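Long-range contacts in putative oxidoreductase (Mycobacterium avium, PDB 3QHA), which probably catalyses the NAD(P)-dependent oxidation of an alcohol group or the reverse reduction, as 3-hydroxyisobutyrate dehydrogenases do: residues A71-I76 / V100-S105; H125-P130 / V147-E152; L143-G148 / P159-W164. All blocks are in the same frame, centred on the assembly; numbering follows the deposited sequence.

Contact 1 (A71-I76 / V100-S105)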
loop_
_atom_site.group_PDB
_atom_site.type_symbol
_atom_site.label_atom_id
_atom_site.label_comp_id
_atom_site.label_asym_id
_atom_site.label_seq_id
_atom_site.Cartn_x
_atom_site.Cartn_y
_atom_site.Cartn_z
ATOM N N ALA B 71 -9.726 -25.563 -27.731
ATOM C CA ALA B 71 -10.404 -24.349 -27.260
ATOM C C ALA B 71 -10.014 -23.105 -28.057
ATOM O O ALA B 71 -8.960 -23.064 -28.693
ATOM C CB ALA B 71 -10.119 -24.127 -25.779
ATOM N N ASP B 72 -10.877 -22.092 -28.006
ATOM C CA ASP B 72 -10.656 -20.828 -28.717
ATOM C C ASP B 72 -9.669 -19.923 -27.984
ATOM O O ASP B 72 -8.885 -19.214 -28.618
ATOM C CB ASP B 72 -11.972 -20.064 -28.889
ATOM C CG ASP B 72 -13.015 -20.851 -29.657
ATOM O OD1 ASP B 72 -14.147 -20.981 -29.148
ATOM O OD2 ASP B 72 -12.705 -21.338 -30.765
ATOM N N LEU B 73 -9.738 -19.928 -26.654
ATOM C CA LEU B 73 -8.884 -19.083 -25.819
ATOM C C LEU B 73 -8.290 -19.927 -24.701
ATOM O O LEU B 73 -9.010 -20.395 -23.818
ATOM C CB LEU B 73 -9.688 -17.913 -25.245
ATOM C CG LEU B 73 -8.994 -16.987 -24.237
ATOM C CD1 LEU B 73 -7.713 -16.386 -24.803
ATOM C CD2 LEU B 73 -9.948 -15.893 -23.795
ATOM N N ILE B 74 -6.975 -20.108 -24.745
ATOM C CA ILE B 74 -6.281 -21.041 -23.864
ATOM C C ILE B 74 -5.419 -20.276 -22.875
ATOM O O ILE B 74 -4.502 -19.560 -23.271
ATOM C CB ILE B 74 -5.380 -21.997 -24.671
ATOM C CG1 ILE B 74 -6.214 -22.804 -25.669
ATOM C CG2 ILE B 74 -4.619 -22.934 -23.739
ATOM C CD1 ILE B 74 -5.389 -23.467 -26.744
ATOM N N HIS B 75 -5.714 -20.443 -21.589
ATOM C CA HIS B 75 -4.997 -19.754 -20.525
ATOM C C HIS B 75 -3.888 -20.641 -19.962
ATOM O O HIS B 75 -4.098 -21.838 -19.739
ATOM C CB HIS B 75 -5.966 -19.383 -19.404
ATOM C CG HIS B 75 -7.064 -18.460 -19.831
ATOM N ND1 HIS B 75 -6.921 -17.089 -19.847
ATOM C CD2 HIS B 75 -8.331 -18.710 -20.240
ATOM C CE1 HIS B 75 -8.048 -16.535 -20.256
ATOM N NE2 HIS B 75 -8.920 -17.496 -20.503
ATOM N N ILE B 76 -2.714 -20.056 -19.729
ATOM C CA ILE B 76 -1.572 -20.797 -19.187
ATOM C C ILE B 76 -1.009 -20.114 -17.940
ATOM O O ILE B 76 -0.591 -18.956 -17.990
ATOM C CB ILE B 76 -0.444 -20.934 -20.233
ATOM C CG1 ILE B 76 -0.920 -21.742 -21.442
ATOM C CG2 ILE B 76 0.788 -21.603 -19.619
ATOM C CD1 ILE B 76 0.061 -21.725 -22.594
ATOM N N VAL B 100 -6.235 -18.157 -29.576
ATOM C CA VAL B 100 -5.485 -17.235 -28.726
ATOM C C VAL B 100 -4.932 -17.970 -27.508
ATOM O O VAL B 100 -5.639 -18.752 -26.872
ATOM C CB VAL B 100 -6.358 -16.064 -28.238
ATOM C CG1 VAL B 100 -5.515 -15.067 -27.447
ATOM C CG2 VAL B 100 -7.040 -15.372 -29.416
ATOM N N ILE B 101 -3.665 -17.715 -27.195
ATOM C CA ILE B 101 -3.033 -18.256 -25.997
ATOM C C ILE B 101 -2.674 -17.100 -25.073
ATOM O O ILE B 101 -1.928 -16.201 -25.467
ATOM C CB ILE B 101 -1.761 -19.052 -26.338
ATOM C CG1 ILE B 101 -2.092 -20.187 -27.312
ATOM C CG2 ILE B 101 -1.127 -19.610 -25.066
ATOM C CD1 ILE B 101 -0.923 -21.101 -27.616
ATOM N N ALA B 102 -3.212 -17.128 -23.854
ATOM C CA ALA B 102 -2.956 -16.093 -22.852
ATOM C C ALA B 102 -2.051 -16.623 -21.743
ATOM O O ALA B 102 -2.410 -17.572 -21.049
ATOM C CB ALA B 102 -4.269 -15.594 -22.265
ATOM N N ILE B 103 -0.889 -15.998 -21.571
ATOM C CA ILE B 103 0.075 -16.404 -20.545
ATOM C C ILE B 103 -0.036 -15.500 -19.313
ATOM O O ILE B 103 0.148 -14.287 -19.406
ATOM C CB ILE B 103 1.516 -16.356 -21.082
ATOM C CG1 ILE B 103 1.636 -17.169 -22.376
ATOM C CG2 ILE B 103 2.489 -16.898 -20.041
ATOM C CD1 ILE B 103 2.945 -16.959 -23.108
ATOM N N HIS B 104 -0.332 -16.103 -18.161
ATOM C CA HIS B 104 -0.570 -15.354 -16.923
ATOM C C HIS B 104 0.556 -15.457 -15.891
ATOM O O HIS B 104 0.628 -14.640 -14.974
ATOM C CB HIS B 104 -1.866 -15.826 -16.273
ATOM C CG HIS B 104 -3.058 -15.743 -17.174
ATOM N ND1 HIS B 104 -3.556 -14.546 -17.640
ATOM C CD2 HIS B 104 -3.855 -16.708 -17.687
ATOM C CE1 HIS B 104 -4.607 -14.778 -18.405
ATOM N NE2 HIS B 104 -4.809 -16.081 -18.450
ATOM N N SER B 105 1.421 -16.458 -16.021
ATOM C CA SER B 105 2.509 -16.648 -15.060
ATOM C C SER B 105 3.763 -15.898 -15.497
ATOM O O SER B 105 3.820 -15.346 -16.598
ATOM C CB SER B 105 2.810 -18.132 -14.878
ATOM O OG SER B 105 3.027 -18.767 -16.124
#

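Contact 2 (H125-P130 / V147-E152)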
loop_
_atom_site.group_PDB
_atom_site.type_symbol
_atom_site.label_atom_id
_atom_site.label_comp_id
_atom_site.label_asym_id
_atom_site.label_seq_id
_atom_site.Cartn_x
_atom_site.Cartn_y
_atom_site.Cartn_z
ATOM N N HIS B 125 -2.373 -16.772 -31.964
ATOM C CA HIS B 125 -2.111 -15.491 -31.326
ATOM C C HIS B 125 -1.621 -15.679 -29.890
ATOM O O HIS B 125 -2.210 -16.440 -29.121
ATOM C CB HIS B 125 -3.382 -14.642 -31.346
ATOM C CG HIS B 125 -3.889 -14.350 -32.724
ATOM N ND1 HIS B 125 -3.257 -13.471 -33.576
ATOM C CD2 HIS B 125 -4.966 -14.819 -33.398
ATOM C CE1 HIS B 125 -3.923 -13.411 -34.716
ATOM N NE2 HIS B 125 -4.964 -14.218 -34.633
ATOM N N ILE B 126 -0.533 -14.988 -29.547
ATOM C CA ILE B 126 0.002 -14.976 -28.187
ATOM C C ILE B 126 -0.333 -13.657 -27.504
ATOM O O ILE B 126 -0.252 -12.588 -28.115
ATOM C CB ILE B 126 1.537 -15.151 -28.169
ATOM C CG1 ILE B 126 1.920 -16.614 -28.408
ATOM C CG2 ILE B 126 2.124 -14.686 -26.833
ATOM C CD1 ILE B 126 1.615 -17.534 -27.235
ATOM N N VAL B 127 -0.707 -13.755 -26.231
ATOM C CA VAL B 127 -0.962 -12.604 -25.383
ATOM C C VAL B 127 -0.283 -12.832 -24.026
ATOM O O VAL B 127 -0.455 -13.892 -23.420
ATOM C CB VAL B 127 -2.478 -12.419 -25.175
ATOM C CG1 VAL B 127 -2.760 -11.543 -23.959
ATOM C CG2 VAL B 127 -3.127 -11.842 -26.435
ATOM N N ASP B 128 0.501 -11.861 -23.560
ATOM C CA ASP B 128 1.004 -11.904 -22.184
ATOM C C ASP B 128 0.060 -11.089 -21.313
ATOM O O ASP B 128 -0.140 -9.896 -21.542
ATOM C CB ASP B 128 2.464 -11.431 -22.054
ATOM C CG ASP B 128 2.714 -10.070 -22.668
ATOM O OD1 ASP B 128 2.042 -9.724 -23.660
ATOM O OD2 ASP B 128 3.604 -9.349 -22.167
ATOM N N ALA B 129 -0.538 -11.759 -20.333
ATOM C CA ALA B 129 -1.581 -11.173 -19.508
ATOM C C ALA B 129 -1.339 -11.505 -18.041
ATOM O O ALA B 129 -2.169 -12.164 -17.410
ATOM C CB ALA B 129 -2.953 -11.685 -19.953
ATOM N N PRO B 130 -0.195 -11.053 -17.490
ATOM C CA PRO B 130 0.043 -11.248 -16.064
ATOM C C PRO B 130 -1.074 -10.650 -15.217
ATOM O O PRO B 130 -1.735 -9.696 -15.637
ATOM C CB PRO B 130 1.368 -10.512 -15.817
ATOM C CG PRO B 130 1.535 -9.597 -16.990
ATOM C CD PRO B 130 0.930 -10.348 -18.130
ATOM N N VAL B 147 -2.389 -6.561 -20.170
ATOM C CA VAL B 147 -2.402 -7.413 -21.351
ATOM C C VAL B 147 -1.577 -6.833 -22.498
ATOM O O VAL B 147 -1.841 -5.723 -22.958
ATOM C CB VAL B 147 -3.853 -7.618 -21.828
ATOM C CG1 VAL B 147 -3.908 -8.548 -23.028
ATOM C CG2 VAL B 147 -4.710 -8.157 -20.687
ATOM N N GLY B 148 -0.573 -7.584 -22.942
ATOM C CA GLY B 148 0.137 -7.274 -24.180
ATOM C C GLY B 148 -0.498 -8.056 -25.313
ATOM O O GLY B 148 -0.525 -9.285 -25.276
ATOM N N ALA B 149 -1.025 -7.353 -26.313
ATOM C CA ALA B 149 -1.761 -8.008 -27.393
ATOM C C ALA B 149 -1.935 -7.098 -28.599
ATOM O O ALA B 149 -1.955 -5.874 -28.465
ATOM C CB ALA B 149 -3.123 -8.463 -26.894
ATOM N N ASP B 150 -2.060 -7.708 -29.776
ATOM C CA ASP B 150 -2.461 -6.978 -30.974
ATOM C C ASP B 150 -3.905 -6.516 -30.798
ATOM O O ASP B 150 -4.711 -7.207 -30.171
ATOM C CB ASP B 150 -2.313 -7.847 -32.229
ATOM C CG ASP B 150 -0.858 -8.128 -32.580
ATOM O OD1 ASP B 150 0.003 -7.246 -32.350
ATOM O OD2 ASP B 150 -0.571 -9.229 -33.094
ATOM N N ARG B 151 -4.217 -5.344 -31.345
ATOM C CA ARG B 151 -5.494 -4.673 -31.089
ATOM C C ARG B 151 -6.705 -5.569 -31.337
ATOM O O ARG B 151 -7.613 -5.636 -30.508
ATOM C CB ARG B 151 -5.612 -3.404 -31.943
ATOM N N GLU B 152 -6.708 -6.257 -32.475
ATOM C CA GLU B 152 -7.828 -7.116 -32.856
ATOM C C GLU B 152 -8.040 -8.294 -31.903
ATOM O O GLU B 152 -9.181 -8.645 -31.609
ATOM C CB GLU B 152 -7.643 -7.640 -34.283
HETATM O O HOH W 1 -1.501 -11.684 -32.571
HETATM O O HOH W 2 -1.550 -10.737 -29.825
#

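Contact 3 (L143-G148 / P159-W164)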
loop_
_atom_site.group_PDB
_atom_site.type_symbol
_atom_site.label_atom_id
_atom_site.label_comp_id
_atom_site.label_asym_id
_atom_site.label_seq_id
_atom_site.Cartn_x
_atom_site.Cartn_y
_atom_site.Cartn_z
ATOM N N LEU B 143 -9.766 -9.874 -10.347
ATOM C CA LEU B 143 -8.352 -9.646 -10.643
ATOM C C LEU B 143 -8.117 -8.379 -11.459
ATOM O O LEU B 143 -9.026 -7.860 -12.112
ATOM C CB LEU B 143 -7.745 -10.834 -11.402
ATOM C CG LEU B 143 -7.363 -12.060 -10.572
ATOM C CD1 LEU B 143 -6.774 -13.136 -11.470
ATOM C CD2 LEU B 143 -6.387 -11.698 -9.451
ATOM N N ALA B 144 -6.888 -7.882 -11.384
ATOM C CA ALA B 144 -6.368 -6.962 -12.373
ATOM C C ALA B 144 -5.530 -7.789 -13.336
ATOM O O ALA B 144 -4.853 -8.728 -12.918
ATOM C CB ALA B 144 -5.522 -5.894 -11.718
ATOM N N THR B 145 -5.597 -7.461 -14.623
ATOM C CA THR B 145 -4.707 -8.067 -15.606
ATOM C C THR B 145 -4.175 -7.012 -16.574
ATOM O O THR B 145 -4.893 -6.093 -16.961
ATOM C CB THR B 145 -5.385 -9.216 -16.385
ATOM O OG1 THR B 145 -4.417 -9.856 -17.226
ATOM C CG2 THR B 145 -6.551 -8.706 -17.229
ATOM N N MET B 146 -2.907 -7.158 -16.944
ATOM C CA MET B 146 -2.212 -6.200 -17.790
ATOM C C MET B 146 -1.789 -6.934 -19.046
ATOM O O MET B 146 -0.931 -7.809 -18.998
ATOM C CB MET B 146 -0.996 -5.653 -17.057
ATOM C CG MET B 146 -1.347 -4.826 -15.836
ATOM S SD MET B 146 -0.034 -4.852 -14.603
ATOM C CE MET B 146 -0.305 -6.463 -13.868
ATOM N N VAL B 147 -2.389 -6.561 -20.170
ATOM C CA VAL B 147 -2.402 -7.413 -21.351
ATOM C C VAL B 147 -1.577 -6.833 -22.498
ATOM O O VAL B 147 -1.841 -5.723 -22.958
ATOM C CB VAL B 147 -3.853 -7.618 -21.828
ATOM C CG1 VAL B 147 -3.908 -8.548 -23.028
ATOM C CG2 VAL B 147 -4.710 -8.157 -20.687
ATOM N N GLY B 148 -0.573 -7.584 -22.942
ATOM C CA GLY B 148 0.137 -7.274 -24.180
ATOM C C GLY B 148 -0.498 -8.056 -25.313
ATOM O O GLY B 148 -0.525 -9.285 -25.276
ATOM N N PRO B 159 -14.185 -9.356 -23.628
ATOM C CA PRO B 159 -15.363 -9.832 -22.895
ATOM C C PRO B 159 -15.081 -11.048 -22.007
ATOM O O PRO B 159 -15.612 -11.133 -20.900
ATOM C CB PRO B 159 -16.347 -10.190 -24.013
ATOM C CG PRO B 159 -15.978 -9.281 -25.127
ATOM C CD PRO B 159 -14.476 -9.183 -25.064
ATOM N N ALA B 160 -14.246 -11.965 -22.487
ATOM C CA ALA B 160 -13.855 -13.143 -21.715
ATOM C C ALA B 160 -13.055 -12.751 -20.471
ATOM O O ALA B 160 -13.318 -13.245 -19.372
ATOM C CB ALA B 160 -13.045 -14.102 -22.585
ATOM N N PHE B 161 -12.084 -11.860 -20.659
ATOM C CA PHE B 161 -11.245 -11.365 -19.564
ATOM C C PHE B 161 -12.060 -10.621 -18.511
ATOM O O PHE B 161 -11.815 -10.772 -17.313
ATOM C CB PHE B 161 -10.141 -10.446 -20.105
ATOM C CG PHE B 161 -8.936 -11.177 -20.647
ATOM C CD1 PHE B 161 -9.054 -12.420 -21.261
ATOM C CD2 PHE B 161 -7.679 -10.594 -20.570
ATOM C CE1 PHE B 161 -7.935 -13.076 -21.763
ATOM C CE2 PHE B 161 -6.561 -11.243 -21.070
ATOM C CZ PHE B 161 -6.689 -12.487 -21.666
ATOM N N LYS B 162 -13.029 -9.827 -18.961
ATOM C CA LYS B 162 -13.897 -9.059 -18.059
ATOM C C LYS B 162 -14.673 -9.938 -17.069
ATOM O O LYS B 162 -15.066 -9.470 -16.000
ATOM C CB LYS B 162 -14.879 -8.201 -18.863
ATOM N N HIS B 163 -14.890 -11.201 -17.425
ATOM C CA HIS B 163 -15.593 -12.147 -16.560
ATOM C C HIS B 163 -14.811 -12.490 -15.289
ATOM O O HIS B 163 -15.406 -12.660 -14.223
ATOM C CB HIS B 163 -15.915 -13.432 -17.334
ATOM C CG HIS B 163 -16.417 -14.548 -16.474
ATOM N ND1 HIS B 163 -17.660 -14.527 -15.877
ATOM C CD2 HIS B 163 -15.844 -15.719 -16.109
ATOM C CE1 HIS B 163 -17.831 -15.638 -15.184
ATOM N NE2 HIS B 163 -16.743 -16.379 -15.308
ATOM N N TRP B 164 -13.486 -12.596 -15.403
ATOM C CA TRP B 164 -12.634 -12.970 -14.265
ATOM C C TRP B 164 -11.701 -11.850 -13.792
ATOM O O TRP B 164 -11.016 -11.998 -12.773
ATOM C CB TRP B 164 -11.818 -14.230 -14.587
ATOM C CG TRP B 164 -10.983 -14.140 -15.832
ATOM C CD1 TRP B 164 -11.312 -14.610 -17.071
ATOM C CD2 TRP B 164 -9.680 -13.552 -15.959
ATOM N NE1 TRP B 164 -10.299 -14.352 -17.961
ATOM C CE2 TRP B 164 -9.285 -13.704 -17.306
ATOM C CE3 TRP B 164 -8.811 -12.908 -15.069
ATOM C CZ2 TRP B 164 -8.061 -13.232 -17.785
ATOM C CZ3 TRP B 164 -7.589 -12.443 -15.548
ATOM C CH2 TRP B 164 -7.227 -12.609 -16.895
#

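Contact 1 (A71-I76 / V100-S105)
His75 ND1 and His104 NE2 meet at 2.7 Å, a buried imidazole-to-imidazole hydrogen bond in which either nitrogen could carry the proton. It joins side chains of a parallel strand pair, 73-76 beside 100-103 and the residue after it, within the Rossmann-fold sheet; helix 81-92 makes the crossover of this beta-alpha-beta unit. The two rings meet rim to rim with planes only 18° apart, and His104 NE2 lies in the plane of the His75 ring. The other nitrogen of His104, ND1, bonds to Ala129 O, which fixes the imidazole at both nitrogens. Five backbone bonds zip the strands together, from Val100 N to Asp72 O (3.0 Å) through to His104 N on Ile76 O (2.9 Å), the last carrying the ladder one residue past strand 100-103. Leu73, His75, Val100 and Ala102 share one face, where Leu73 CD1 reaches Val100 CG1 at 3.7 Å; Phe161 of helix 151-164 packs there against Leu73 and Ala102. Ile74, Ile76, Ile101 and Ile103 share the other face, where helix 81-92 packs on Ile74, Ile76 and Ile103. Ile76 is extended about CB-CG1 (chi2 171°), and its CD1 presses on Ile101 CG2 at a tight 3.5 Å.

Contact 2 (H125-P130 / V147-E152)
In the one antiparallel pairing of the nucleotide-binding domain's sheet, Asp128 of strand 125-132 pairs with Gly148 of strand 143-148. Gly148 N gives a short, nearly straight bond to Asp128 O (2.7 Å, 168° at the hydrogen), lying in the carbonyl plane. The return bond, Asp128 N to Gly148 O, is weak at 3.3 Å and bent to 134°. Asp128 CG sits between its own backbone N and carbonyl carbon (chi1 53°), and the carboxylate folds over the glycine, OD1 coming within 3.1 Å of Gly148 CA. The missing side chain at Gly148 leaves room for that oxygen. Two acceptors, OD1 and Gly148 O, are thus brought close together; OD1 is satisfied by Gly175 N and OD2 by Thr178 OG1, which ties the Rossmann domain to the start of the long helix 176-204 that leads away from it. Beside the bridge, Val127 spreads its two methyls: CG1 presses on Val147 CG1 at 3.3 Å and CG2 on Ala149 CB at 3.4 Å, both tighter than usual. Val153 and Phe161 of helix 151-164 close over this apolar patch. Past the bridge the chains separate and water fills in. One water donates to Ile126 O and accepts from Asp150 N; another links His125 ND1 to Asp150 OD2, giving 2.7 Å to that carboxylate oxygen.

Contact 3 (L143-G148 / P159-W164)
Apolar packing carries most of this contact, with Val147, Thr145 and Leu143 of the strand facing Phe161 and Trp164 of the helix. Val147 CG2 comes in at the edge of the Phe161 ring, near its plane, 3.6 Å from CE2. Thr145 crosses both aromatic side chains at about a right angle: its CB lies 3.9 Å from Trp164 CH2, while its CG2 lies 4.0 Å from Phe161 CD2. Leu143 CD1 meets the same indole farther along, at CE3. Strand 143-148 and helix 151-164 open a beta-alpha-beta unit that returns through strand 165-172, and the N-to-C axes of the two segments stand at 145° as the helix doubles back over the sheet. Among aromatic contacts, with CG between its own backbone N and carbonyl carbon (chi1 55°), the indole of Trp164 lies back over Phe161, CZ2 3.6 Å above the ring centre. The indole also meets the rings of His75 and His104, nearly perpendicular to both. Polar links are few: a weak bond from Leu143 N to Trp164 O, 3.5 Å long, and the buried hydroxyl of Thr145, whose OG1 bonds to Pro130 O. On the other side of the strand, Ala144 and Met146 pack on Thr219 and Val215 of the second subunit.

Overall arrangement
All three contacts are buried and belong to one Rossmann-type sheet, read from its parallel interior to the antiparallel pairing near one end. Contact 1 is a full parallel ladder; contact 2 has a single bridge and gives way to waters at its end; contact 3 is strand-on-helix packing with hardly any backbone bonding. Contacts 2 and 3 share Val147 and Gly148, and strand 125-132 lies beside strand 100-103 of contact 1, with a probable hydrogen bond of 2.7 Å between Ile101 N and His125 O. Helix 151-164 brings the three together: Phe161 reaches His75 as well as Ala129. Histidine pairing marks contact 1, a carboxylate contact 2, aromatic rings contact 3.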